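Local atomic coordinates of polymerase X (Deinococcus radiodurans, PDB entry 2W9M), a protein that probably catalyses template-directed addition of deoxyribonucleotides to DNA as a family X polymerase and carries a zinc-binding PHP domain. Residues A[404-410]-A[441-445]. Residues are numbered along the deposited sequence; the frame is centred on the assembly and turned at random.
Sequences ILDDGSL and RLIRA
Residues 404-410 form a loop closed by a type I beta turn from Leu405 to Gly408, with Gly408 N donating to Leu405 O (2.9 Å) and Leu405 N to Ser409 O (2.8 Å). Asp407 adds an Asx turn, its OD1 accepting from Ser409 N at 2.9 Å. Against this loop lies one helical turn, 441-445. Arg441, extended with every chi near trans, is long enough to reach two successive carbonyls, one just before the turn and one at its first residue: NH2 donates to Ile404 O (2.8 Å) and NE to Leu405 O (3.3 Å), while Gln438 and Ser429 hold the guanidinium from outside. Arg441 O meets Gly408 CA at 3.4 Å in a CA-H...O contact, and Arg441 CA lies 4.0 Å from Gly408 CA; Gly408 has phi/psi 107/-11, and a CB there would clash with Arg444 CG. Leu442 CD2 meets Ile404 CD1 at 4.0 Å. In the PHP domain's parallel sheet, strand 396-403 runs into this loop, and helix 435-446 follows the next strand, 422-426, so the contact joins successive beta-alpha units, with the Arg441 side chain about 7 Å from that of zinc ligand His428. Arg444 packs CG 3.1 Å from Gly408 O and lays a guanidinium face over Ser409 CB. Small Ala445 lets the helix come close, its CB touching Ile404 CD1 (3.5 Å) and Leu410 CD1 (3.9 Å).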
loop_
_atom_site.group_PDB
_atom_site.type_symbol
_atom_site.label_atom_id
_atom_site.label_comp_id
_atom_site.label_asym_id
_atom_site.label_seq_id
_atom_site.Cartn_x
_atom_site.Cartn_y
_atom_site.Cartn_z
ATOM N N ILE A 404 12.182 -2.902 15.033
ATOM C CA ILE A 404 12.930 -1.963 15.857
ATOM C C ILE A 404 12.338 -1.948 17.262
ATOM O O ILE A 404 11.209 -1.494 17.461
ATOM C CB ILE A 404 12.872 -0.542 15.268
ATOM C CG1 ILE A 404 13.423 -0.534 13.841
ATOM C CG2 ILE A 404 13.637 0.429 16.146
ATOM C CD1 ILE A 404 13.176 0.764 13.093
ATOM N N LEU A 405 13.088 -2.463 18.233
ATOM C CA LEU A 405 12.622 -2.493 19.616
ATOM C C LEU A 405 12.395 -1.065 20.099
ATOM O O LEU A 405 12.932 -0.120 19.516
ATOM C CB LEU A 405 13.615 -3.233 20.514
ATOM C CG LEU A 405 14.031 -4.616 19.996
ATOM C CD1 LEU A 405 15.026 -5.292 20.928
ATOM C CD2 LEU A 405 12.818 -5.500 19.773
ATOM N N ASP A 406 11.596 -0.906 21.151
ATOM C CA ASP A 406 11.138 0.422 21.563
ATOM C C ASP A 406 12.259 1.372 21.984
ATOM O O ASP A 406 12.033 2.572 22.119
ATOM C CB ASP A 406 10.066 0.332 22.658
ATOM C CG ASP A 406 10.573 -0.329 23.922
ATOM O OD1 ASP A 406 11.486 -1.173 23.822
ATOM O OD2 ASP A 406 10.052 -0.008 25.013
ATOM N N ASP A 407 13.462 0.841 22.179
ATOM C CA ASP A 407 14.593 1.679 22.569
ATOM C C ASP A 407 15.507 2.046 21.395
ATOM O O ASP A 407 16.460 2.809 21.558
ATOM C CB ASP A 407 15.397 1.034 23.712
ATOM C CG ASP A 407 16.017 -0.305 23.326
ATOM O OD1 ASP A 407 16.148 -0.585 22.118
ATOM O OD2 ASP A 407 16.383 -1.074 24.240
ATOM N N GLY A 408 15.212 1.509 20.215
ATOM C CA GLY A 408 15.996 1.805 19.029
ATOM C C GLY A 408 16.882 0.662 18.561
ATOM O O GLY A 408 17.444 0.708 17.466
ATOM N N SER A 409 17.006 -0.369 19.390
ATOM C CA SER A 409 17.822 -1.529 19.047
ATOM C C SER A 409 17.064 -2.474 18.115
ATOM O O SER A 409 15.848 -2.370 17.975
ATOM C CB SER A 409 18.271 -2.265 20.314
ATOM O OG SER A 409 17.166 -2.810 21.012
ATOM N N LEU A 410 17.791 -3.394 17.484
ATOM C CA LEU A 410 17.216 -4.285 16.478
ATOM C C LEU A 410 16.871 -5.675 17.025
ATOM O O LEU A 410 17.517 -6.180 17.943
ATOM C CB LEU A 410 18.148 -4.395 15.268
ATOM C CG LEU A 410 17.960 -3.396 14.122
ATOM C CD1 LEU A 410 17.350 -2.071 14.593
ATOM C CD2 LEU A 410 19.277 -3.174 13.392
ATOM N N ARG A 441 14.383 6.714 18.646
ATOM C CA ARG A 441 14.278 5.295 18.326
ATOM C C ARG A 441 14.657 5.011 16.874
ATOM O O ARG A 441 15.476 4.137 16.594
ATOM C CB ARG A 441 12.849 4.822 18.599
ATOM C CG ARG A 441 12.506 3.431 18.092
ATOM C CD ARG A 441 10.999 3.216 18.182
ATOM N NE ARG A 441 10.612 1.810 18.226
ATOM C CZ ARG A 441 9.350 1.392 18.195
ATOM N NH1 ARG A 441 8.365 2.274 18.114
ATOM N NH2 ARG A 441 9.068 0.096 18.244
ATOM N N LEU A 442 14.064 5.761 15.953
ATOM C CA LEU A 442 14.286 5.538 14.529
ATOM C C LEU A 442 15.657 6.022 14.051
ATOM O O LEU A 442 16.266 5.399 13.177
ATOM C CB LEU A 442 13.153 6.167 13.708
ATOM C CG LEU A 442 11.917 5.266 13.605
ATOM C CD1 LEU A 442 10.632 6.047 13.717
ATOM C CD2 LEU A 442 11.953 4.468 12.315
ATOM N N ILE A 443 16.142 7.122 14.622
ATOM C CA ILE A 443 17.485 7.605 14.312
ATOM C C ILE A 443 18.514 6.544 14.680
ATOM O O ILE A 443 19.461 6.292 13.933
ATOM C CB ILE A 443 17.817 8.895 15.069
ATOM C CG1 ILE A 443 17.024 10.067 14.503
ATOM C CG2 ILE A 443 19.298 9.199 14.969
ATOM C CD1 ILE A 443 17.253 11.356 15.240
ATOM N N ARG A 444 18.311 5.925 15.840
ATOM C CA ARG A 444 19.176 4.856 16.319
ATOM C C ARG A 444 19.173 3.661 15.366
ATOM O O ARG A 444 20.225 3.100 15.059
ATOM C CB ARG A 444 18.728 4.418 17.715
ATOM C CG ARG A 444 19.286 3.080 18.185
ATOM C CD ARG A 444 20.366 3.266 19.233
ATOM N NE ARG A 444 20.102 2.445 20.412
ATOM C CZ ARG A 444 20.737 1.314 20.699
ATOM N NH1 ARG A 444 21.693 0.864 19.896
ATOM N NH2 ARG A 444 20.417 0.637 21.795
ATOM N N ALA A 445 17.991 3.283 14.890
ATOM C CA ALA A 445 17.856 2.119 14.016
ATOM C C ALA A 445 18.437 2.338 12.620
ATOM O O ALA A 445 19.071 1.441 12.071
ATOM C CB ALA A 445 16.401 1.694 13.922
#